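Local atomic coordinates of fibronectin-binding protein BBK32 (Borrelia burgdorferi, PDB entry 6N1L), a protein that binds fibronectin and, through its complement inhibitory domain, inhibits the classical pathway of complement, probably by binding the protease C1r. Residues T75-I80 / N104-I109; D68-F73 / K115-S120; K99-N104 / L140-G145. All coordinates share one frame; numbering follows the deposited sequence.

Interaction 1 (T75-I80 / N104-I109); sequences TLLNYI and NIEAEI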
loop_
_atom_site.group_PDB
_atom_site.type_symbol
_atom_site.label_atom_id
_atom_site.label_comp_id
_atom_site.label_asym_id
_atom_site.label_seq_id
_atom_site.Cartn_x
_atom_site.Cartn_y
_atom_site.Cartn_z
ATOM N N THR A 75 -2.293 -5.564 -6.096
ATOM C CA THR A 75 -3.542 -4.812 -6.130
ATOM C C THR A 75 -3.261 -3.308 -6.160
ATOM O O THR A 75 -3.840 -2.566 -6.965
ATOM C CB THR A 75 -4.408 -5.163 -4.923
ATOM O OG1 THR A 75 -4.810 -6.542 -4.986
ATOM C CG2 THR A 75 -5.633 -4.276 -4.864
ATOM N N LEU A 76 -2.346 -2.854 -5.298
ATOM C CA LEU A 76 -1.977 -1.436 -5.275
ATOM C C LEU A 76 -1.402 -0.986 -6.619
ATOM O O LEU A 76 -1.808 0.051 -7.160
ATOM C CB LEU A 76 -0.979 -1.182 -4.144
ATOM C CG LEU A 76 -0.336 0.210 -4.060
ATOM C CD1 LEU A 76 -1.392 1.295 -3.914
ATOM C CD2 LEU A 76 0.602 0.236 -2.859
ATOM N N LEU A 77 -0.432 -1.730 -7.155
ATOM C CA LEU A 77 0.152 -1.385 -8.447
ATOM C C LEU A 77 -0.918 -1.308 -9.531
ATOM O O LEU A 77 -0.964 -0.349 -10.319
ATOM C CB LEU A 77 1.226 -2.403 -8.826
ATOM C CG LEU A 77 2.019 -2.146 -10.106
ATOM C CD1 LEU A 77 2.668 -0.742 -10.103
ATOM C CD2 LEU A 77 3.058 -3.240 -10.341
ATOM N N ASN A 78 -1.790 -2.315 -9.586
ATOM C CA ASN A 78 -2.807 -2.335 -10.635
ATOM C C ASN A 78 -3.715 -1.112 -10.562
ATOM O O ASN A 78 -4.033 -0.514 -11.597
ATOM C CB ASN A 78 -3.625 -3.624 -10.552
ATOM C CG ASN A 78 -2.839 -4.841 -10.999
ATOM O OD1 ASN A 78 -1.790 -4.717 -11.628
ATOM N ND2 ASN A 78 -3.357 -6.037 -10.690
ATOM N N TYR A 79 -4.142 -0.720 -9.356
ATOM C CA TYR A 79 -4.980 0.468 -9.235
ATOM C C TYR A 79 -4.247 1.704 -9.756
ATOM O O TYR A 79 -4.840 2.537 -10.456
ATOM C CB TYR A 79 -5.411 0.678 -7.783
ATOM C CG TYR A 79 -6.596 -0.167 -7.340
ATOM C CD1 TYR A 79 -7.730 -0.288 -8.142
ATOM C CD2 TYR A 79 -6.580 -0.840 -6.122
ATOM C CE1 TYR A 79 -8.816 -1.059 -7.737
ATOM C CE2 TYR A 79 -7.653 -1.610 -5.711
ATOM C CZ TYR A 79 -8.770 -1.715 -6.519
ATOM O OH TYR A 79 -9.834 -2.479 -6.105
ATOM N N ILE A 80 -2.958 1.839 -9.435
ATOM C CA ILE A 80 -2.210 3.011 -9.895
ATOM C C ILE A 80 -1.954 2.934 -11.398
ATOM O O ILE A 80 -1.970 3.957 -12.097
ATOM C CB ILE A 80 -0.894 3.158 -9.102
ATOM C CG1 ILE A 80 -1.202 3.448 -7.631
ATOM C CG2 ILE A 80 -0.003 4.274 -9.685
ATOM C CD1 ILE A 80 -2.104 4.633 -7.427
ATOM N N ASN A 104 5.067 8.988 -11.036
ATOM C CA ASN A 104 6.132 8.876 -10.046
ATOM C C ASN A 104 5.795 7.807 -9.020
ATOM O O ASN A 104 6.661 7.019 -8.617
ATOM C CB ASN A 104 6.346 10.212 -9.343
ATOM C CG ASN A 104 7.014 11.242 -10.231
ATOM O OD1 ASN A 104 7.787 10.898 -11.121
ATOM N ND2 ASN A 104 6.718 12.512 -9.987
ATOM N N ILE A 105 4.530 7.750 -8.608
ATOM C CA ILE A 105 4.110 6.775 -7.605
ATOM C C ILE A 105 4.148 5.362 -8.172
ATOM O O ILE A 105 4.555 4.417 -7.485
ATOM C CB ILE A 105 2.715 7.151 -7.089
ATOM C CG1 ILE A 105 2.823 8.354 -6.148
ATOM C CG2 ILE A 105 1.993 5.945 -6.452
ATOM C CD1 ILE A 105 1.527 9.078 -5.953
ATOM N N GLU A 106 3.722 5.191 -9.426
ATOM C CA GLU A 106 3.842 3.889 -10.077
ATOM C C GLU A 106 5.271 3.371 -10.014
ATOM O O GLU A 106 5.501 2.216 -9.644
ATOM C CB GLU A 106 3.371 3.970 -11.534
ATOM C CG GLU A 106 3.388 2.614 -12.238
ATOM C CD GLU A 106 3.205 2.714 -13.749
ATOM O OE1 GLU A 106 3.154 3.850 -14.281
ATOM O OE2 GLU A 106 3.115 1.650 -14.400
ATOM N N ALA A 107 6.248 4.216 -10.361
ATOM C CA ALA A 107 7.641 3.777 -10.343
ATOM C C ALA A 107 8.088 3.401 -8.930
ATOM O O ALA A 107 8.793 2.400 -8.736
ATOM C CB ALA A 107 8.538 4.870 -10.929
ATOM N N GLU A 108 7.669 4.178 -7.927
ATOM C CA GLU A 108 8.018 3.859 -6.543
ATOM C C GLU A 108 7.433 2.518 -6.118
ATOM O O GLU A 108 8.099 1.736 -5.426
ATOM C CB GLU A 108 7.543 4.974 -5.602
ATOM C CG GLU A 108 7.711 4.684 -4.080
ATOM C CD GLU A 108 9.154 4.726 -3.583
ATOM O OE1 GLU A 108 10.030 5.191 -4.343
ATOM O OE2 GLU A 108 9.410 4.303 -2.422
ATOM N N ILE A 109 6.189 2.228 -6.521
ATOM C CA ILE A 109 5.575 0.947 -6.152
ATOM C C ILE A 109 6.400 -0.209 -6.702
ATOM O O ILE A 109 6.614 -1.225 -6.022
ATOM C CB ILE A 109 4.110 0.882 -6.640
ATOM C CG1 ILE A 109 3.267 1.904 -5.896
ATOM C CG2 ILE A 109 3.506 -0.506 -6.392
ATOM C CD1 ILE A 109 1.868 2.041 -6.416
#
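I109 reaches from helix 93-117 to three side chains of helix 66-87: L76, L77 and I80. Its two branches divide the work. CD1 touches I80 CG1 at 3.6 Å and L76 CG at 3.7 Å. CG2 serves L77, lying 3.8 Å from L77 CD1 and about as far from L77 CB. I109 CG1 is anti to the carbonyl carbon (chi1 -66°), and CD1 continues the extended chain (chi2 173°) to a place between L76 and I80. This is the tightly packed part of the contact. L76, L77, I80 and I109 are all buried here, and every touch is between carbon atoms.

I80 also turns its CG2 branch toward the turn before I109. This methyl lies 3.8 Å from the backbone N of E106 and 3.9 Å from E106 CB, and it meets I105 CG2 more loosely at 4.2 Å. E106 marks the more open side. L77 CD1 rests 4.0 Å from E106 CG, so the aliphatic part of the glutamate borders the core. The carboxylate takes its partners elsewhere. E106 OE2 forms a salt bridge with K110 and accepts a hydrogen bond from Q81 NE2. E106 is partly exposed, unlike the five other touching residues.

The two segments run antiparallel at 158°, with their axes 9.8 Å apart at closest approach. Helix 9-44 covers L76 and I80 through A23. From helix 122-147, L140 touches I80 and I105, and M136 touches I109. The contact therefore belongs to a layer shared by four helices. Such interleaved aliphatic side chains between antiparallel helices, with a charged residue at the border, are typical of the core of a helical bundle.

Interaction 2 (D68-F73 / K115-S120); sequences DLEKNF and KIKEQS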
loop_
_atom_site.group_PDB
_atom_site.type_symbol
_atom_site.label_atom_id
_atom_site.label_comp_id
_atom_site.label_asym_id
_atom_site.label_seq_id
_atom_site.Cartn_x
_atom_site.Cartn_y
_atom_site.Cartn_z
ATOM N N ASP A 68 0.463 -12.848 0.829
ATOM C CA ASP A 68 -0.588 -11.867 1.067
ATOM C C ASP A 68 -0.062 -10.445 0.890
ATOM O O ASP A 68 -0.756 -9.581 0.333
ATOM C CB ASP A 68 -1.167 -12.064 2.466
ATOM C CG ASP A 68 -2.145 -10.986 2.862
ATOM O OD1 ASP A 68 -3.236 -10.900 2.247
ATOM O OD2 ASP A 68 -1.827 -10.221 3.806
ATOM N N LEU A 69 1.152 -10.182 1.378
ATOM C CA LEU A 69 1.759 -8.868 1.169
ATOM C C LEU A 69 1.970 -8.606 -0.318
ATOM O O LEU A 69 1.704 -7.496 -0.813
ATOM C CB LEU A 69 3.080 -8.768 1.934
ATOM C CG LEU A 69 3.928 -7.502 1.722
ATOM C CD1 LEU A 69 3.139 -6.266 2.131
ATOM C CD2 LEU A 69 5.265 -7.549 2.459
ATOM N N GLU A 70 2.421 -9.627 -1.052
ATOM C CA GLU A 70 2.684 -9.435 -2.478
ATOM C C GLU A 70 1.385 -9.250 -3.253
ATOM O O GLU A 70 1.325 -8.436 -4.193
ATOM C CB GLU A 70 3.514 -10.609 -3.012
ATOM C CG GLU A 70 5.013 -10.312 -3.064
ATOM C CD GLU A 70 5.899 -11.556 -3.022
ATOM O OE1 GLU A 70 5.355 -12.673 -2.899
ATOM O OE2 GLU A 70 7.142 -11.413 -3.117
ATOM N N LYS A 71 0.327 -9.970 -2.855
ATOM C CA LYS A 71 -0.991 -9.773 -3.450
ATOM C C LYS A 71 -1.479 -8.349 -3.243
ATOM O O LYS A 71 -1.918 -7.685 -4.191
ATOM C CB LYS A 71 -1.992 -10.761 -2.856
ATOM C CG LYS A 71 -3.371 -10.715 -3.485
ATOM C CD LYS A 71 -3.275 -10.885 -4.997
ATOM C CE LYS A 71 -4.529 -11.523 -5.579
ATOM N NZ LYS A 71 -5.261 -10.578 -6.485
ATOM N N ASN A 72 -1.396 -7.851 -2.006
ATOM C CA ASN A 72 -1.807 -6.478 -1.738
ATOM C C ASN A 72 -0.981 -5.478 -2.549
ATOM O O ASN A 72 -1.508 -4.453 -3.000
ATOM C CB ASN A 72 -1.698 -6.181 -0.242
ATOM C CG ASN A 72 -2.796 -6.849 0.571
ATOM O OD1 ASN A 72 -3.829 -7.248 0.033
ATOM N ND2 ASN A 72 -2.577 -6.968 1.873
ATOM N N PHE A 73 0.314 -5.745 -2.746
ATOM C CA PHE A 73 1.104 -4.808 -3.551
ATOM C C PHE A 73 0.732 -4.895 -5.026
ATOM O O PHE A 73 0.730 -3.878 -5.730
ATOM C CB PHE A 73 2.603 -5.026 -3.355
ATOM C CG PHE A 73 3.219 -4.045 -2.394
ATOM C CD1 PHE A 73 3.216 -4.300 -1.033
ATOM C CD2 PHE A 73 3.750 -2.844 -2.842
ATOM C CE1 PHE A 73 3.755 -3.375 -0.132
ATOM C CE2 PHE A 73 4.280 -1.925 -1.957
ATOM C CZ PHE A 73 4.296 -2.191 -0.597
ATOM N N LYS A 115 11.985 -4.429 -3.468
ATOM C CA LYS A 115 12.550 -4.486 -2.119
ATOM C C LYS A 115 11.963 -5.644 -1.325
ATOM O O LYS A 115 12.679 -6.315 -0.575
ATOM C CB LYS A 115 12.310 -3.170 -1.374
ATOM C CG LYS A 115 13.246 -2.040 -1.745
ATOM C CD LYS A 115 12.927 -0.781 -0.948
ATOM C CE LYS A 115 13.887 0.342 -1.288
ATOM N NZ LYS A 115 13.478 1.615 -0.643
ATOM N N ILE A 116 10.658 -5.889 -1.471
ATOM C CA ILE A 116 10.007 -6.988 -0.759
ATOM C C ILE A 116 10.574 -8.329 -1.202
ATOM O O ILE A 116 10.691 -9.261 -0.396
ATOM C CB ILE A 116 8.482 -6.918 -0.978
ATOM C CG1 ILE A 116 7.889 -5.736 -0.215
ATOM C CG2 ILE A 116 7.791 -8.216 -0.576
ATOM C CD1 ILE A 116 6.474 -5.447 -0.624
ATOM N N LYS A 117 10.947 -8.449 -2.478
ATOM C CA LYS A 117 11.471 -9.715 -2.984
ATOM C C LYS A 117 12.818 -10.060 -2.359
ATOM O O LYS A 117 13.095 -11.234 -2.090
ATOM C CB LYS A 117 11.583 -9.660 -4.506
ATOM C CG LYS A 117 10.294 -9.987 -5.210
ATOM C CD LYS A 117 10.377 -9.661 -6.690
ATOM C CE LYS A 117 9.059 -9.978 -7.379
ATOM N NZ LYS A 117 9.014 -9.405 -8.750
ATOM N N GLU A 118 13.658 -9.061 -2.097
ATOM C CA GLU A 118 15.002 -9.306 -1.585
ATOM C C GLU A 118 15.049 -9.487 -0.061
ATOM O O GLU A 118 16.147 -9.462 0.514
ATOM C CB GLU A 118 15.945 -8.175 -2.016
ATOM C CG GLU A 118 15.764 -6.856 -1.269
ATOM C CD GLU A 118 16.431 -5.683 -1.982
ATOM O OE1 GLU A 118 16.749 -5.816 -3.186
ATOM O OE2 GLU A 118 16.630 -4.624 -1.346
ATOM N N GLN A 119 13.909 -9.687 0.597
ATOM C CA GLN A 119 13.841 -9.847 2.047
ATOM C C GLN A 119 13.214 -11.201 2.358
ATOM O O GLN A 119 12.017 -11.402 2.141
ATOM C CB GLN A 119 13.029 -8.720 2.691
ATOM C CG GLN A 119 13.723 -7.368 2.710
ATOM C CD GLN A 119 14.857 -7.293 3.715
ATOM O OE1 GLN A 119 15.090 -8.236 4.472
ATOM N NE2 GLN A 119 15.571 -6.166 3.727
ATOM N N SER A 120 14.018 -12.127 2.881
ATOM C CA SER A 120 13.491 -13.434 3.256
ATOM C C SER A 120 12.534 -13.331 4.440
ATOM O O SER A 120 11.520 -14.036 4.489
ATOM C CB SER A 120 14.647 -14.379 3.584
ATOM O OG SER A 120 15.626 -13.705 4.358
#
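I116 lays its CD1 methyl over one face of the F73 ring. The methyl carbon is 3.7 Å from the ring centroid, 24° off the ring normal. It is offset toward the rim, nearest CD1 and CE1; F73 CE1 is 3.5 Å from I116 CD1. This is a CH-pi contact. I116 CD1 gets there at the end of an extended chain (chi2 168°).

The same methyl also meets L69. These two side chains approach tip to tip, with L69 CD2 3.9 Å from I116 CD1. The other branch, I116 CG2, packs 4.0 Å from L69 CD2. I116 thus packs against both L69 and F73, which lie one helical turn apart on helix 66-87.

E70 borders this apolar patch. Its carboxylate oxygen OE2 lies 4.0 Å from K117 CG and slightly farther from I116 CG2. Across this contact OE2 meets carbon atoms; K117 NZ stays 6.3 Å from E70 OE2. The opposite charges may still attract weakly. Helix 93-117 ends here, and E118 is the first residue to leave helical geometry. The carbonyl oxygen of I116 accepts a hydrogen bond from K66 NZ, which ties this end to the start of helix 66-87.

I30 of helix 9-44 touches L69 and F73, while Y126, I129 and I133 of helix 122-147 add further cover. Residues of four helices thus meet in one apolar cluster where helix 93-117 ends, as in the core of a helical bundle.

Interaction 3 (K99-N104 / L140-G145); sequences KRKLEN and LKEVQG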
loop_
_atom_site.group_PDB
_atom_site.type_symbol
_atom_site.label_atom_id
_atom_site.label_comp_id
_atom_site.label_asym_id
_atom_site.label_seq_id
_atom_site.Cartn_x
_atom_site.Cartn_y
_atom_site.Cartn_z
ATOM N N LYS A 99 -1.370 13.576 -13.201
ATOM C CA LYS A 99 -0.816 12.457 -13.960
ATOM C C LYS A 99 0.676 12.285 -13.685
ATOM O O LYS A 99 1.173 11.156 -13.556
ATOM C CB LYS A 99 -1.082 12.663 -15.455
ATOM C CG LYS A 99 -0.641 11.517 -16.356
ATOM C CD LYS A 99 0.770 11.726 -16.880
ATOM C CE LYS A 99 1.053 10.831 -18.072
ATOM N NZ LYS A 99 2.405 11.109 -18.636
ATOM N N ARG A 100 1.420 13.390 -13.601
ATOM C CA ARG A 100 2.848 13.270 -13.349
ATOM C C ARG A 100 3.125 12.672 -11.972
ATOM O O ARG A 100 4.039 11.853 -11.816
ATOM C CB ARG A 100 3.516 14.638 -13.504
ATOM C CG ARG A 100 3.524 15.110 -14.953
ATOM C CD ARG A 100 4.371 16.382 -15.124
ATOM N NE ARG A 100 3.717 17.546 -14.528
ATOM C CZ ARG A 100 2.858 18.332 -15.168
ATOM N NH1 ARG A 100 2.538 18.085 -16.433
ATOM N NH2 ARG A 100 2.314 19.367 -14.542
ATOM N N LYS A 101 2.345 13.059 -10.964
ATOM C CA LYS A 101 2.547 12.483 -9.635
ATOM C C LYS A 101 2.240 10.990 -9.634
ATOM O O LYS A 101 2.956 10.204 -9.010
ATOM C CB LYS A 101 1.673 13.203 -8.612
ATOM C CG LYS A 101 2.054 14.662 -8.377
ATOM C CD LYS A 101 1.098 15.336 -7.393
ATOM C CE LYS A 101 1.178 14.714 -6.002
ATOM N NZ LYS A 101 2.579 14.671 -5.473
ATOM N N LEU A 102 1.182 10.588 -10.338
ATOM C CA LEU A 102 0.807 9.181 -10.386
ATOM C C LEU A 102 1.880 8.335 -11.065
ATOM O O LEU A 102 2.156 7.213 -10.635
ATOM C CB LEU A 102 -0.541 9.040 -11.104
ATOM C CG LEU A 102 -1.763 9.581 -10.368
ATOM C CD1 LEU A 102 -2.953 9.619 -11.290
ATOM C CD2 LEU A 102 -2.104 8.704 -9.163
ATOM N N GLU A 103 2.495 8.845 -12.132
ATOM C CA GLU A 103 3.580 8.095 -12.757
ATOM C C GLU A 103 4.766 7.945 -11.811
ATOM O O GLU A 103 5.407 6.887 -11.772
ATOM C CB GLU A 103 4.006 8.770 -14.058
ATOM C CG GLU A 103 2.963 8.627 -15.130
ATOM C CD GLU A 103 3.513 8.840 -16.531
ATOM O OE1 GLU A 103 4.075 9.931 -16.772
ATOM O OE2 GLU A 103 3.375 7.916 -17.377
ATOM N N ASN A 104 5.067 8.988 -11.036
ATOM C CA ASN A 104 6.132 8.876 -10.046
ATOM C C ASN A 104 5.795 7.807 -9.020
ATOM O O ASN A 104 6.661 7.019 -8.617
ATOM C CB ASN A 104 6.346 10.212 -9.343
ATOM C CG ASN A 104 7.014 11.242 -10.231
ATOM O OD1 ASN A 104 7.787 10.898 -11.121
ATOM N ND2 ASN A 104 6.718 12.512 -9.987
ATOM N N LEU A 140 -1.055 10.395 -2.669
ATOM C CA LEU A 140 -2.297 10.076 -3.362
ATOM C C LEU A 140 -3.449 10.955 -2.891
ATOM O O LEU A 140 -4.335 11.291 -3.685
ATOM C CB LEU A 140 -2.650 8.598 -3.166
ATOM C CG LEU A 140 -1.692 7.609 -3.841
ATOM C CD1 LEU A 140 -2.016 6.179 -3.403
ATOM C CD2 LEU A 140 -1.755 7.728 -5.368
ATOM N N LYS A 141 -3.457 11.329 -1.610
ATOM C CA LYS A 141 -4.476 12.250 -1.115
ATOM C C LYS A 141 -4.331 13.623 -1.764
ATOM O O LYS A 141 -5.334 14.281 -2.066
ATOM C CB LYS A 141 -4.389 12.354 0.410
ATOM C CG LYS A 141 -4.992 11.157 1.139
ATOM C CD LYS A 141 -4.567 11.126 2.608
ATOM C CE LYS A 141 -5.000 9.840 3.287
ATOM N NZ LYS A 141 -6.475 9.779 3.497
ATOM N N GLU A 142 -3.091 14.070 -1.975
ATOM C CA GLU A 142 -2.857 15.302 -2.730
ATOM C C GLU A 142 -3.412 15.197 -4.144
ATOM O O GLU A 142 -4.038 16.141 -4.647
ATOM C CB GLU A 142 -1.367 15.611 -2.771
ATOM C CG GLU A 142 -0.885 16.406 -1.578
ATOM C CD GLU A 142 0.511 16.024 -1.127
ATOM O OE1 GLU A 142 1.407 15.856 -1.989
ATOM O OE2 GLU A 142 0.712 15.894 0.102
ATOM N N VAL A 143 -3.178 14.060 -4.808
ATOM C CA VAL A 143 -3.690 13.853 -6.161
ATOM C C VAL A 143 -5.196 14.049 -6.191
ATOM O O VAL A 143 -5.737 14.719 -7.081
ATOM C CB VAL A 143 -3.294 12.454 -6.674
ATOM C CG1 VAL A 143 -4.202 12.027 -7.822
ATOM C CG2 VAL A 143 -1.829 12.427 -7.082
ATOM N N GLN A 144 -5.896 13.476 -5.209
ATOM C CA GLN A 144 -7.345 13.612 -5.154
ATOM C C GLN A 144 -7.769 15.069 -5.061
ATOM O O GLN A 144 -8.775 15.458 -5.664
ATOM C CB GLN A 144 -7.900 12.812 -3.977
ATOM C CG GLN A 144 -7.806 11.302 -4.152
ATOM C CD GLN A 144 -8.765 10.759 -5.210
ATOM O OE1 GLN A 144 -8.830 11.262 -6.338
ATOM N NE2 GLN A 144 -9.512 9.727 -4.849
ATOM N N GLY A 145 -7.016 15.889 -4.332
ATOM C CA GLY A 145 -7.362 17.298 -4.243
ATOM C C GLY A 145 -7.082 18.056 -5.520
ATOM O O GLY A 145 -7.821 18.979 -5.884
HETATM O O HOH W 1 3.838 14.569 -2.599
#
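K101 lies alongside V143, the two side chains sliding past each other in opposite directions. V143 CG2 is 3.9 Å from K101 CB and equally close to K101 CE. The lysine chain is bent at chi3 (64°) and again at chi4 (53°). The second bend turns NZ to the side where E142 stands.

There NZ and E142 OE1 are 3.9 Å apart, a long salt bridge. A water joins the two more closely. It accepts from K101 NZ at 3.1 Å and donates to E142 OE1 at 2.8 Å. E142 is exposed, so this polar link lies at the outer edge of the contact, beside V143.

On the inner side the contact is aliphatic. L102 CD2 meets L140 CD2 at 3.9 Å, the two leucines crossing at about a right angle. L102 CD2 also touches V143 CG1, more loosely at 4.2 Å. Neither leucine points its CB straight across, and their terminal methyls bridge the distance.

The second shell sets these leucines in place. V84 of helix 66-87 and V20 of helix 9-44 pack on L102. I24 and I27 of helix 9-44 touch L140. On the same helix turn as V143, Q144 donates from NE2 to D21 and to the carbonyl oxygen of K17. These segments of helices 93-117 and 122-147 run antiparallel at 161°, their axes 10.0 Å apart at closest approach, with helices 66-87 and 9-44 packing on the leucines.

In the fold
Interactions 1 and 2 join the same pair, helices 66-87 and 93-117, at two levels along their length. Interaction 3 pairs helix 93-117 with helix 122-147 instead. Interaction 1 is the most central, its centre about 9 Å from the chain centre. Interactions 2 and 3 lie on opposite sides of that centre, with about 23 Å between their own centres. The core is continuous from one to the next: F73 touches I109, and L140 joins the core of interaction 1 to interaction 3. Chemistry follows place. Interaction 1 is almost wholly aliphatic, interaction 2 adds an aromatic ring, and interaction 3 reaches the surface with a water-bridged charged pair.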